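Local structure of receptor-like protein kinase ANXUR1 (Arabidopsis thaliana, 6FIG) at residues E125-P130 and E163-A168. The protein is a plant receptor-like kinase of reproduction whose extracellular part carries tandem malectin-like domains and probably senses signals at the cell surface. Sequence-based numbering, arbitrary orientation.
Sequences EYSLAP and ELFDTA
S127 OG accepts a hydrogen bond from NH1 of R73 and lies 3.4 Å from F165 CE2, approaching the ring obliquely, a worked example of a hydroxyl placed between a charged group and an aromatic one. Chi1 of 178° swings OG opposite the backbone N and sends it across the gap to the phenyl group, while S127 CB lies 3.9 Å from the same F165 CE2. F165 CD2 is the next ring atom, 4.2 Å from S127 OG. No hydrogen bond links the two segments directly; their polar link runs through R73, whose NE forms a salt bridge with E163 OE1. One guanidinium thus joins the serine to the carboxylate, although E163 OE1 lies 6.6 Å from S127 OG, and its charge probably stabilises the carboxylate. The E163 chain bends at chi2 (-74°), bringing E163 OE2 to 3.3 Å from P130 CG and 3.5 Å from P130 CD, a van der Waals touch. The backbones stay well apart, with the CA atoms of S127 and F165 separated by 9.6 Å. F165 also packs edge-to-face with F370 and touches L185. In the fold, strand 122-128 runs between strands 73-80 and 185-192, antiparallel to both, whereas 163-168 follows strand 151-161 and enters strand 167-170, which pairs with 327-336. The antiparallel pair 122-128 and 185-192 links the first and second parts of the chain, consistent with a junction between tandem malectin-like domains, with R73 reaching in from strand 73-80.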
loop_
_atom_site.group_PDB
_atom_site.type_symbol
_atom_site.label_atom_id
_atom_site.label_comp_id
_atom_site.label_asym_id
_atom_site.label_seq_id
_atom_site.Cartn_x
_atom_site.Cartn_y
_atom_site.Cartn_z
ATOM N N GLU A 125 -5.633 -10.264 -16.065
ATOM C CA GLU A 125 -5.112 -8.971 -15.708
ATOM C C GLU A 125 -4.858 -8.161 -16.961
ATOM O O GLU A 125 -4.230 -8.678 -17.923
ATOM C CB GLU A 125 -3.803 -9.108 -14.926
ATOM C CG GLU A 125 -3.184 -7.783 -14.523
ATOM C CD GLU A 125 -1.864 -7.942 -13.812
ATOM O OE1 GLU A 125 -0.853 -7.890 -14.515
ATOM O OE2 GLU A 125 -1.822 -8.089 -12.570
ATOM N N TYR A 126 -5.281 -6.911 -16.928
ATOM C CA TYR A 126 -5.171 -5.988 -18.040
ATOM C C TYR A 126 -4.552 -4.694 -17.565
ATOM O O TYR A 126 -4.720 -4.309 -16.415
ATOM C CB TYR A 126 -6.548 -5.726 -18.647
ATOM C CG TYR A 126 -7.257 -6.979 -19.007
ATOM C CD1 TYR A 126 -7.043 -7.600 -20.252
ATOM C CD2 TYR A 126 -8.124 -7.598 -18.118
ATOM C CE1 TYR A 126 -7.667 -8.782 -20.575
ATOM C CE2 TYR A 126 -8.751 -8.778 -18.428
ATOM C CZ TYR A 126 -8.525 -9.376 -19.658
ATOM O OH TYR A 126 -9.116 -10.563 -19.966
ATOM N N SER A 127 -3.856 -4.002 -18.463
ATOM C CA SER A 127 -3.375 -2.664 -18.224
ATOM C C SER A 127 -4.039 -1.753 -19.237
ATOM O O SER A 127 -3.794 -1.862 -20.451
ATOM C CB SER A 127 -1.856 -2.541 -18.315
ATOM O OG SER A 127 -1.465 -1.191 -18.108
ATOM N N LEU A 128 -4.909 -0.892 -18.727
ATOM C CA LEU A 128 -5.775 -0.057 -19.553
ATOM C C LEU A 128 -5.187 1.330 -19.704
ATOM O O LEU A 128 -4.932 2.018 -18.700
ATOM C CB LEU A 128 -7.159 0.033 -18.915
ATOM C CG LEU A 128 -7.855 -1.317 -18.691
ATOM C CD1 LEU A 128 -9.205 -1.095 -18.014
ATOM C CD2 LEU A 128 -8.013 -2.089 -20.001
ATOM N N ALA A 129 -4.988 1.766 -20.946
ATOM C CA ALA A 129 -4.501 3.116 -21.200
ATOM C C ALA A 129 -5.455 4.186 -20.661
ATOM O O ALA A 129 -6.660 3.934 -20.512
ATOM C CB ALA A 129 -4.263 3.334 -22.697
ATOM N N PRO A 130 -4.932 5.390 -20.398
ATOM C CA PRO A 130 -5.797 6.471 -19.929
ATOM C C PRO A 130 -6.997 6.680 -20.854
ATOM O O PRO A 130 -6.823 6.675 -22.078
ATOM C CB PRO A 130 -4.883 7.692 -19.950
ATOM C CG PRO A 130 -3.505 7.153 -19.787
ATOM C CD PRO A 130 -3.509 5.765 -20.382
ATOM N N GLU A 163 2.923 4.750 -15.923
ATOM C CA GLU A 163 3.109 4.433 -17.338
ATOM C C GLU A 163 4.384 3.628 -17.525
ATOM O O GLU A 163 5.444 4.169 -17.813
ATOM C CB GLU A 163 3.145 5.715 -18.167
ATOM C CG GLU A 163 1.822 6.456 -18.148
ATOM C CD GLU A 163 0.729 5.814 -18.996
ATOM O OE1 GLU A 163 0.943 4.781 -19.669
ATOM O OE2 GLU A 163 -0.379 6.386 -18.988
ATOM N N LEU A 164 4.266 2.322 -17.355
ATOM C CA LEU A 164 5.430 1.448 -17.348
ATOM C C LEU A 164 5.752 0.896 -18.731
ATOM O O LEU A 164 6.677 0.090 -18.850
ATOM C CB LEU A 164 5.224 0.298 -16.379
ATOM C CG LEU A 164 5.144 0.764 -14.912
ATOM C CD1 LEU A 164 4.962 -0.462 -14.034
ATOM C CD2 LEU A 164 6.351 1.567 -14.501
ATOM N N PHE A 165 5.002 1.326 -19.757
ATOM C CA PHE A 165 5.141 0.808 -21.124
ATOM C C PHE A 165 5.538 1.930 -22.057
ATOM O O PHE A 165 5.047 3.042 -21.962
ATOM C CB PHE A 165 3.823 0.193 -21.592
ATOM C CG PHE A 165 3.324 -0.892 -20.674
ATOM C CD1 PHE A 165 3.947 -2.129 -20.663
ATOM C CD2 PHE A 165 2.308 -0.641 -19.769
ATOM C CE1 PHE A 165 3.506 -3.143 -19.802
ATOM C CE2 PHE A 165 1.859 -1.631 -18.911
ATOM C CZ PHE A 165 2.466 -2.884 -18.913
ATOM N N ASP A 166 6.461 1.639 -22.955
ATOM C CA ASP A 166 6.848 2.591 -23.986
ATOM C C ASP A 166 7.033 1.773 -25.272
ATOM O O ASP A 166 6.191 0.909 -25.566
ATOM C CB ASP A 166 8.097 3.364 -23.556
ATOM C CG ASP A 166 8.322 4.604 -24.389
ATOM O OD1 ASP A 166 7.369 5.410 -24.536
ATOM O OD2 ASP A 166 9.445 4.779 -24.892
ATOM N N THR A 167 8.121 1.956 -26.006
ATOM C CA THR A 167 8.289 1.260 -27.265
ATOM C C THR A 167 8.930 -0.107 -27.060
ATOM O O THR A 167 9.619 -0.359 -26.064
ATOM C CB THR A 167 9.105 2.090 -28.273
ATOM O OG1 THR A 167 10.433 2.272 -27.777
ATOM C CG2 THR A 167 8.480 3.422 -28.503
ATOM N N ALA A 168 8.706 -0.987 -28.027
ATOM C CA ALA A 168 9.296 -2.316 -28.052
ATOM C C ALA A 168 9.910 -2.542 -29.422
ATOM O O ALA A 168 9.338 -2.128 -30.427
ATOM C CB ALA A 168 8.228 -3.365 -27.785
#